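Local coordinates for protein BH2851 (Bacillus halodurans, PDB 2GFG) that is of unknown function but is a putative adenylate cyclase of the CYTH family, probably acting on phosphate-containing substrates within its antiparallel barrel, at residues A[10-15]-A[175-180]; A[42-47]-A[115-120]; A[64-69]-A[81-86]. All blocks are in the same frame, centred on the assembly; numbering follows the deposited sequence.

Interaction 1 of 3, residues A[10-15]-A[175-180]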
loop_
_atom_site.group_PDB
_atom_site.type_symbol
_atom_site.label_atom_id
_atom_site.label_comp_id
_atom_site.label_asym_id
_atom_site.label_seq_id
_atom_site.Cartn_x
_atom_site.Cartn_y
_atom_site.Cartn_z
ATOM N N ARG A 10 3.321 10.775 0.938
ATOM C CA ARG A 10 3.412 11.510 -0.338
ATOM C C ARG A 10 3.986 10.570 -1.387
ATOM O O ARG A 10 4.813 9.736 -1.078
ATOM C CB ARG A 10 4.291 12.746 -0.193
ATOM C CG ARG A 10 3.779 13.778 0.828
ATOM C CD ARG A 10 2.440 14.410 0.394
ATOM N NE ARG A 10 1.959 15.407 1.362
ATOM C CZ ARG A 10 1.341 15.123 2.520
ATOM N NH1 ARG A 10 1.130 13.861 2.896
ATOM N NH2 ARG A 10 0.948 16.112 3.315
ATOM N N LYS A 11 3.575 10.744 -2.636
ATOM C CA LYS A 11 3.825 9.734 -3.678
ATOM C C LYS A 11 3.812 10.320 -5.076
ATOM O O LYS A 11 3.109 11.276 -5.341
ATOM C CB LYS A 11 2.743 8.639 -3.594
ATOM C CG LYS A 11 1.320 9.217 -3.411
ATOM C CD LYS A 11 0.233 8.174 -3.476
ATOM C CE LYS A 11 -1.135 8.818 -3.140
ATOM N NZ LYS A 11 -2.287 7.932 -3.450
ATOM N N THR A 12 4.602 9.722 -5.969
ATOM C CA THR A 12 4.485 9.980 -7.405
ATOM C C THR A 12 5.033 8.808 -8.213
ATOM O O THR A 12 6.005 8.166 -7.810
ATOM C CB THR A 12 5.225 11.294 -7.854
ATOM O OG1 THR A 12 4.938 11.557 -9.240
ATOM C CG2 THR A 12 6.753 11.173 -7.667
ATOM N N LEU A 13 4.396 8.541 -9.353
ATOM C CA LEU A 13 4.894 7.564 -10.313
ATOM C C LEU A 13 6.102 8.126 -11.020
ATOM O O LEU A 13 6.223 9.348 -11.187
ATOM C CB LEU A 13 3.816 7.224 -11.354
ATOM C CG LEU A 13 2.569 6.509 -10.840
ATOM C CD1 LEU A 13 1.437 6.617 -11.843
ATOM C CD2 LEU A 13 2.871 5.054 -10.523
ATOM N N VAL A 14 7.000 7.236 -11.440
ATOM C CA VAL A 14 8.183 7.624 -12.206
ATOM C C VAL A 14 8.432 6.641 -13.339
ATOM O O VAL A 14 7.846 5.552 -13.376
ATOM C CB VAL A 14 9.471 7.735 -11.298
ATOM C CG1 VAL A 14 9.354 8.922 -10.340
ATOM C CG2 VAL A 14 9.720 6.442 -10.525
ATOM N N SER A 15 9.280 7.045 -14.275
ATOM C CA SER A 15 9.638 6.207 -15.409
ATOM C C SER A 15 10.571 5.112 -14.976
ATOM O O SER A 15 11.132 5.160 -13.881
ATOM C CB SER A 15 10.315 7.043 -16.490
ATOM O OG SER A 15 11.534 7.589 -16.012
ATOM N N SER A 175 9.930 14.865 -11.825
ATOM C CA SER A 175 8.729 15.602 -12.219
ATOM C C SER A 175 7.511 14.862 -11.688
ATOM O O SER A 175 7.326 13.678 -11.971
ATOM C CB SER A 175 8.650 15.756 -13.743
ATOM O OG SER A 175 8.549 14.500 -14.384
ATOM N N GLN A 176 6.711 15.547 -10.875
ATOM C CA GLN A 176 5.573 14.926 -10.211
ATOM C C GLN A 176 4.391 14.755 -11.163
ATOM O O GLN A 176 4.161 15.587 -12.034
ATOM C CB GLN A 176 5.149 15.756 -8.999
ATOM C CG GLN A 176 4.057 15.098 -8.157
ATOM C CD GLN A 176 3.959 15.672 -6.767
ATOM O OE1 GLN A 176 4.257 16.855 -6.539
ATOM N NE2 GLN A 176 3.519 14.858 -5.830
ATOM N N VAL A 177 3.657 13.656 -10.987
ATOM C CA VAL A 177 2.441 13.377 -11.778
ATOM C C VAL A 177 1.334 12.871 -10.859
ATOM O O VAL A 177 1.626 12.294 -9.800
ATOM C CB VAL A 177 2.706 12.321 -12.917
ATOM C CG1 VAL A 177 3.662 12.877 -13.947
ATOM C CG2 VAL A 177 3.234 11.008 -12.344
ATOM N N PRO A 178 0.043 13.102 -11.241
ATOM C CA PRO A 178 -1.067 12.601 -10.420
ATOM C C PRO A 178 -0.975 11.081 -10.211
ATOM O O PRO A 178 -0.771 10.332 -11.173
ATOM C CB PRO A 178 -2.314 12.975 -11.243
ATOM C CG PRO A 178 -1.800 13.297 -12.607
ATOM C CD PRO A 178 -0.447 13.826 -12.428
ATOM N N THR A 179 -1.099 10.647 -8.961
ATOM C CA THR A 179 -0.829 9.262 -8.595
ATOM C C THR A 179 -1.830 8.747 -7.575
ATOM O O THR A 179 -1.792 9.130 -6.407
ATOM C CB THR A 179 0.606 9.125 -8.027
ATOM O OG1 THR A 179 1.551 9.561 -9.009
ATOM C CG2 THR A 179 0.912 7.667 -7.631
ATOM N N GLU A 180 -2.730 7.884 -8.025
ATOM C CA GLU A 180 -3.659 7.200 -7.122
ATOM C C GLU A 180 -2.948 6.010 -6.468
ATOM O O GLU A 180 -1.855 5.624 -6.883
ATOM C CB GLU A 180 -4.937 6.753 -7.872
ATOM C CG GLU A 180 -4.717 5.673 -8.939
ATOM C CD GLU A 180 -5.869 5.578 -9.944
ATOM O OE1 GLU A 180 -7.025 5.896 -9.573
ATOM O OE2 GLU A 180 -5.611 5.177 -11.108
HETATM O O HOH W 1 7.781 11.184 -12.779
#
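In the antiparallel barrel of this CYTH protein, residues 11-13 of strand 4-14 are crossed by 175-180, from the linker between helices 158-171 and 182-190, at 105° between the two short directions. Two threonine hydroxyls make the crossing reciprocal, each accepting a backbone N-H from the other segment. OG1 of T12, set anti to its own backbone N (chi1 -174°), takes the N-H of V177 at 3.0 Å along a nearly straight line (164°). The same hydroxyl donates to L13 O at 3.2 Å, on a lone pair in the carbonyl plane. OG1 of T179 answers from the other segment: it receives L13 N at 3.0 Å and donates to V177 O at 2.8 Å, from above the carbonyl plane. With one bond in and one out, the rotation of each hydroxyl is well defined. Beside these bonds, L13 and T179 cross obliquely, CG of L13 resting on CG2 of T179 at 3.8 Å. K11, the lysine of the family's ExExK signature, runs its extended chain past T179; NZ makes a weak bond to T179 O (3.2 Å), but its stronger partner is N181 OD1. In relatives, signature residues line the tunnel that holds triphosphate. F165 of helix 158-171 and I174 also pack against T12. One water closes the crossing, donating to L13 O at 2.9 Å and to S175 O at 2.7 Å.

Interaction 2 of 3, residues A[42-47]-A[115-120]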
loop_
_atom_site.group_PDB
_atom_site.type_symbol
_atom_site.label_atom_id
_atom_site.label_comp_id
_atom_site.label_asym_id
_atom_site.label_seq_id
_atom_site.Cartn_x
_atom_site.Cartn_y
_atom_site.Cartn_z
ATOM N N GLU A 42 -12.684 -6.721 -1.975
ATOM C CA GLU A 42 -13.684 -5.718 -2.254
ATOM C C GLU A 42 -15.005 -6.400 -2.614
ATOM O O GLU A 42 -15.019 -7.576 -3.000
ATOM C CB GLU A 42 -13.193 -4.802 -3.416
ATOM C CG GLU A 42 -14.126 -3.658 -3.815
ATOM C CD GLU A 42 -14.435 -2.692 -2.675
ATOM O OE1 GLU A 42 -15.233 -3.055 -1.786
ATOM O OE2 GLU A 42 -13.984 -1.522 -2.746
ATOM N N THR A 43 -16.113 -5.688 -2.402
ATOM C CA THR A 43 -17.444 -6.157 -2.816
ATOM C C THR A 43 -17.656 -5.899 -4.305
ATOM O O THR A 43 -16.923 -5.132 -4.913
ATOM C CB THR A 43 -18.582 -5.446 -2.007
ATOM O OG1 THR A 43 -18.551 -4.037 -2.256
ATOM C CG2 THR A 43 -18.417 -5.695 -0.508
ATOM N N ASP A 44 -18.674 -6.534 -4.882
ATOM C CA ASP A 44 -18.994 -6.356 -6.323
ATOM C C ASP A 44 -19.262 -4.884 -6.675
ATOM O O ASP A 44 -18.745 -4.371 -7.670
ATOM C CB ASP A 44 -20.205 -7.218 -6.723
ATOM C CG ASP A 44 -19.860 -8.713 -6.849
ATOM O OD1 ASP A 44 -18.735 -9.120 -6.460
ATOM O OD2 ASP A 44 -20.720 -9.477 -7.340
ATOM N N ASP A 45 -20.024 -4.203 -5.817
ATOM C CA ASP A 45 -20.362 -2.777 -6.025
ATOM C C ASP A 45 -19.263 -1.802 -5.508
ATOM O O ASP A 45 -19.457 -0.590 -5.525
ATOM C CB ASP A 45 -21.681 -2.450 -5.349
ATOM C CG ASP A 45 -21.580 -2.468 -3.857
ATOM O OD1 ASP A 45 -21.228 -3.532 -3.302
ATOM O OD2 ASP A 45 -21.823 -1.409 -3.235
ATOM N N PHE A 46 -18.154 -2.354 -5.000
ATOM C CA PHE A 46 -16.998 -1.560 -4.545
ATOM C C PHE A 46 -17.325 -0.656 -3.320
ATOM O O PHE A 46 -17.086 0.559 -3.349
ATOM C CB PHE A 46 -16.404 -0.726 -5.712
ATOM C CG PHE A 46 -15.999 -1.554 -6.914
ATOM C CD1 PHE A 46 -14.714 -2.111 -6.997
ATOM C CD2 PHE A 46 -16.895 -1.769 -7.970
ATOM C CE1 PHE A 46 -14.332 -2.883 -8.109
ATOM C CE2 PHE A 46 -16.519 -2.540 -9.094
ATOM C CZ PHE A 46 -15.240 -3.092 -9.162
ATOM N N GLN A 47 -17.818 -1.275 -2.239
ATOM C CA GLN A 47 -18.217 -0.523 -1.013
ATOM C C GLN A 47 -17.031 0.123 -0.280
ATOM O O GLN A 47 -17.147 1.252 0.214
ATOM C CB GLN A 47 -19.011 -1.419 -0.049
ATOM C CG GLN A 47 -20.426 -1.717 -0.535
ATOM C CD GLN A 47 -21.306 -2.406 0.509
ATOM O OE1 GLN A 47 -21.990 -3.389 0.206
ATOM N NE2 GLN A 47 -21.320 -1.866 1.736
ATOM N N GLN A 115 -20.074 -10.323 1.548
ATOM C CA GLN A 115 -19.974 -9.827 0.165
ATOM C C GLN A 115 -18.527 -9.556 -0.282
ATOM O O GLN A 115 -18.278 -9.332 -1.474
ATOM C CB GLN A 115 -20.813 -8.551 0.001
ATOM C CG GLN A 115 -22.303 -8.755 0.240
ATOM C CD GLN A 115 -22.926 -9.746 -0.739
ATOM O OE1 GLN A 115 -23.516 -10.749 -0.332
ATOM N NE2 GLN A 115 -22.739 -9.499 -2.036
ATOM N N LEU A 116 -17.583 -9.552 0.672
ATOM C CA LEU A 116 -16.157 -9.334 0.350
ATOM C C LEU A 116 -15.565 -10.564 -0.301
ATOM O O LEU A 116 -15.895 -11.688 0.069
ATOM C CB LEU A 116 -15.351 -8.990 1.614
ATOM C CG LEU A 116 -15.532 -7.597 2.204
ATOM C CD1 LEU A 116 -14.883 -7.521 3.580
ATOM C CD2 LEU A 116 -14.953 -6.534 1.280
ATOM N N LYS A 117 -14.687 -10.348 -1.279
ATOM C CA LYS A 117 -13.982 -11.453 -1.948
ATOM C C LYS A 117 -12.653 -11.001 -2.526
ATOM O O LYS A 117 -12.424 -9.807 -2.737
ATOM C CB LYS A 117 -14.853 -12.051 -3.046
ATOM C CG LYS A 117 -15.332 -11.041 -4.103
ATOM C CD LYS A 117 -16.392 -11.650 -5.028
ATOM C CE LYS A 117 -17.721 -11.895 -4.294
ATOM N NZ LYS A 117 -18.810 -12.320 -5.226
ATOM N N HIS A 118 -11.778 -11.972 -2.784
ATOM C CA HIS A 118 -10.478 -11.701 -3.378
ATOM C C HIS A 118 -10.646 -11.256 -4.844
ATOM O O HIS A 118 -11.073 -12.040 -5.692
ATOM C CB HIS A 118 -9.584 -12.938 -3.286
ATOM C CG HIS A 118 -8.202 -12.723 -3.810
ATOM N ND1 HIS A 118 -7.573 -13.625 -4.640
ATOM C CD2 HIS A 118 -7.355 -11.677 -3.680
ATOM C CE1 HIS A 118 -6.377 -13.163 -4.959
ATOM N NE2 HIS A 118 -6.221 -11.983 -4.391
ATOM N N ILE A 119 -10.330 -9.982 -5.117
ATOM C CA ILE A 119 -10.484 -9.409 -6.489
ATOM C C ILE A 119 -9.212 -9.555 -7.339
ATOM O O ILE A 119 -9.289 -9.623 -8.566
ATOM C CB ILE A 119 -10.955 -7.902 -6.466
ATOM C CG1 ILE A 119 -10.015 -7.024 -5.634
ATOM C CG2 ILE A 119 -12.380 -7.807 -5.924
ATOM C CD1 ILE A 119 -10.169 -5.514 -5.915
ATOM N N GLY A 120 -8.051 -9.616 -6.681
ATOM C CA GLY A 120 -6.786 -9.845 -7.382
ATOM C C GLY A 120 -5.557 -9.521 -6.552
ATOM O O GLY A 120 -5.664 -9.045 -5.422
HETATM O O HOH W 2 -19.816 -8.467 -3.559
#
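T43 lays its CG2 methyl against CB of Q115, 3.8 Å away, the two side chains crossing at about a right angle. Its OG1, turned into the crowded position between backbone N and carbonyl carbon (chi1 62°), accepts Q47 N at 2.9 Å (166°) and donates to D45 OD1. An alanine here would lose CG2 and OG1, and would probably weaken the packing on Q115 and the hold on Q47 N at the start of helix 47-50. The type I turn from T43 to F46 follows barrel strand 34-42, whose last residue, E42, forms an antiparallel hydrogen-bonded pair with K117 of strand 117-131: E42 N reaches K117 O (3.2 Å), and K117 N returns to E42 O (3.3 Å). CB of E42 meets CD1 of I119 (4.0 Å), while CD2 of L116 touches CA of E42 (3.8 Å). E42's buried carboxylate bends back so that OE1 accepts T43 N at 2.8 Å on its anti lone pair; L48 N and K49 N also bind it, and such amides at a helix start would probably favour its charged form. K117 curls at chi3 to bring NZ to D44 OD1 at 3.4 Å, a weak salt bridge.

Interaction 3 of 3, residues A[64-69]-A[81-86]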
loop_
_atom_site.group_PDB
_atom_site.type_symbol
_atom_site.label_atom_id
_atom_site.label_comp_id
_atom_site.label_asym_id
_atom_site.label_seq_id
_atom_site.Cartn_x
_atom_site.Cartn_y
_atom_site.Cartn_z
ATOM N N PHE A 64 2.107 -13.124 6.760
ATOM C CA PHE A 64 0.852 -12.583 6.243
ATOM C C PHE A 64 0.304 -11.536 7.183
ATOM O O PHE A 64 0.278 -11.743 8.403
ATOM C CB PHE A 64 -0.166 -13.695 6.067
ATOM C CG PHE A 64 0.233 -14.712 5.060
ATOM C CD1 PHE A 64 1.089 -15.748 5.402
ATOM C CD2 PHE A 64 -0.206 -14.610 3.732
ATOM C CE1 PHE A 64 1.487 -16.685 4.451
ATOM C CE2 PHE A 64 0.165 -15.556 2.787
ATOM C CZ PHE A 64 1.020 -16.583 3.137
ATOM N N THR A 65 -0.148 -10.411 6.613
ATOM C CA THR A 65 -0.695 -9.300 7.388
ATOM C C THR A 65 -2.018 -8.814 6.774
ATOM O O THR A 65 -2.065 -8.413 5.602
ATOM C CB THR A 65 0.299 -8.122 7.453
ATOM O OG1 THR A 65 1.580 -8.596 7.911
ATOM C CG2 THR A 65 -0.204 -7.025 8.397
ATOM N N PHE A 66 -3.084 -8.887 7.569
ATOM C CA PHE A 66 -4.409 -8.399 7.185
ATOM C C PHE A 66 -4.471 -6.921 7.520
ATOM O O PHE A 66 -4.215 -6.540 8.653
ATOM C CB PHE A 66 -5.480 -9.188 7.978
ATOM C CG PHE A 66 -6.908 -9.087 7.422
ATOM C CD1 PHE A 66 -7.162 -8.897 6.045
ATOM C CD2 PHE A 66 -8.001 -9.370 8.269
ATOM C CE1 PHE A 66 -8.463 -8.890 5.556
ATOM C CE2 PHE A 66 -9.314 -9.364 7.779
ATOM C CZ PHE A 66 -9.549 -9.119 6.436
ATOM N N THR A 67 -4.785 -6.080 6.526
ATOM C CA THR A 67 -4.718 -4.609 6.714
ATOM C C THR A 67 -5.914 -3.881 6.138
ATOM O O THR A 67 -6.270 -4.068 4.964
ATOM C CB THR A 67 -3.415 -4.022 6.095
ATOM O OG1 THR A 67 -2.293 -4.498 6.826
ATOM C CG2 THR A 67 -3.418 -2.482 6.133
ATOM N N LEU A 68 -6.548 -3.068 6.983
ATOM C CA LEU A 68 -7.553 -2.113 6.548
ATOM C C LEU A 68 -6.938 -0.707 6.576
ATOM O O LEU A 68 -6.150 -0.386 7.474
ATOM C CB LEU A 68 -8.779 -2.168 7.472
ATOM C CG LEU A 68 -9.911 -1.153 7.210
ATOM C CD1 LEU A 68 -10.528 -1.345 5.828
ATOM C CD2 LEU A 68 -10.981 -1.256 8.296
ATOM N N LYS A 69 -7.253 0.096 5.553
ATOM C CA LYS A 69 -6.927 1.534 5.530
ATOM C C LYS A 69 -8.212 2.283 5.376
ATOM O O LYS A 69 -8.974 1.990 4.469
ATOM C CB LYS A 69 -6.018 1.877 4.356
ATOM C CG LYS A 69 -4.612 1.353 4.477
ATOM C CD LYS A 69 -3.774 1.728 3.245
ATOM C CE LYS A 69 -2.348 1.201 3.362
ATOM N NZ LYS A 69 -1.471 1.659 2.242
ATOM N N GLN A 81 -3.269 -6.588 11.250
ATOM C CA GLN A 81 -3.445 -7.828 12.023
ATOM C C GLN A 81 -2.681 -8.964 11.361
ATOM O O GLN A 81 -2.855 -9.216 10.172
ATOM C CB GLN A 81 -4.924 -8.180 12.117
ATOM C CG GLN A 81 -5.260 -9.370 13.029
ATOM C CD GLN A 81 -6.737 -9.735 12.975
ATOM O OE1 GLN A 81 -7.592 -8.887 12.679
ATOM N NE2 GLN A 81 -7.042 -11.001 13.222
ATOM N N THR A 82 -1.831 -9.640 12.138
ATOM C CA THR A 82 -1.078 -10.801 11.655
ATOM C C THR A 82 -2.007 -11.986 11.459
ATOM O O THR A 82 -2.872 -12.245 12.292
ATOM C CB THR A 82 0.036 -11.215 12.655
ATOM O OG1 THR A 82 0.887 -10.104 12.916
ATOM C CG2 THR A 82 0.890 -12.395 12.095
ATOM N N LEU A 83 -1.816 -12.702 10.350
ATOM C CA LEU A 83 -2.572 -13.926 10.056
ATOM C C LEU A 83 -1.625 -15.082 9.881
ATOM O O LEU A 83 -0.486 -14.895 9.477
ATOM C CB LEU A 83 -3.371 -13.771 8.771
ATOM C CG LEU A 83 -4.385 -12.656 8.643
ATOM C CD1 LEU A 83 -5.162 -12.842 7.342
ATOM C CD2 LEU A 83 -5.337 -12.613 9.832
ATOM N N SER A 84 -2.114 -16.289 10.143
ATOM C CA SER A 84 -1.390 -17.501 9.770
ATOM C C SER A 84 -1.654 -17.785 8.305
ATOM O O SER A 84 -2.580 -17.206 7.702
ATOM C CB SER A 84 -1.833 -18.695 10.622
ATOM O OG SER A 84 -3.213 -18.957 10.467
ATOM N N LYS A 85 -0.834 -18.657 7.722
ATOM C CA LYS A 85 -1.040 -19.128 6.343
ATOM C C LYS A 85 -2.463 -19.736 6.171
ATOM O O LYS A 85 -3.121 -19.495 5.163
ATOM C CB LYS A 85 0.041 -20.158 5.960
ATOM C CG LYS A 85 0.081 -20.517 4.468
ATOM C CD LYS A 85 1.162 -21.550 4.174
ATOM C CE LYS A 85 1.200 -21.919 2.692
ATOM N NZ LYS A 85 2.218 -22.997 2.404
ATOM N N GLN A 86 -2.929 -20.479 7.198
ATOM C CA GLN A 86 -4.301 -21.056 7.224
ATOM C C GLN A 86 -5.364 -19.975 7.080
ATOM O O GLN A 86 -6.292 -20.101 6.275
ATOM C CB GLN A 86 -4.535 -21.819 8.550
ATOM C CG GLN A 86 -6.049 -22.343 8.778
ATOM C CD GLN A 86 -6.426 -22.510 10.267
ATOM O OE1 GLN A 86 -5.926 -21.781 11.140
ATOM N NE2 GLN A 86 -7.341 -23.447 10.549
HETATM O O HOH W 3 2.164 -14.754 9.295
#
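The carbonyl oxygen of Q81 is gripped by two donors from the facing strand: a conventional bond from F66 N at 2.6 Å (153°), which arrives nearly along the C=O axis, and a CA-H...O contact from T65 CA at 3.5 Å. F66 O takes Q81 N in return at 2.8 Å, in the carbonyl plane, so F66 and Q81 form a complete antiparallel hydrogen-bonded pair of the hairpin 63-71/76-83. Further along, L83 N points straight at F64 O (3.0 Å, 179°), although it comes from above that carbonyl's plane. Between these bonds T65 and T82 make a non-hydrogen-bonded pair, both turning their side chains to the face not used by F64, F66, Q81 and L83. A water bridges the open end of the hairpin, away from its turn, accepting from F64 N and donating to L83 O at 2.7 Å.

On the other face the apolar contact rests on F66 and L83, which cross obliquely. CB of F66 lies 3.7 Å from CG of L83, and the phenylalanine's CG, anti to its backbone N (chi1 -164°), carries the ring onward and away from the strand 81-83, with OE1 of Q81 at the ring's edge. F64 adopts a different first torsion, CG beside its own N, which sends its ring along the start of helix 85-94, where CE1 comes within 4.0 Å of CA of K85.

S84 caps this helix from the N-cap position. Beyond the hairpin, F66 packs on L55 and I57 of the adjoining strand 54-60 and on V102 of helix 101-108; L83 also meets I57, and Q81, touching V102 as well, sends NE2 to S99 O just ahead of that helix.

How the interactions relate
All three contacts reach the same closed antiparallel sheet but at separate places, with no atoms touching between them. Interactions 2 and 3 are the closest, their centres about 17 Å apart and nearest atoms about 6 Å. Interaction 1 lies about 27 Å from interaction 2 and about 28 Å from interaction 3, centre to centre, and sits across the chain's centre from interaction 3. Those two are nevertheless related through neighbouring strands, 4-14 and 76-83. In sequence, 10-15/175-180 spans most of the chain, enclosing 42-47/115-120, which encloses the hairpin 64-69/81-86. Separate ethanediol molecules, probably from the crystallisation liquor, lie about 4 Å from the side chains of K11 in interaction 1 and T65 in interaction 3.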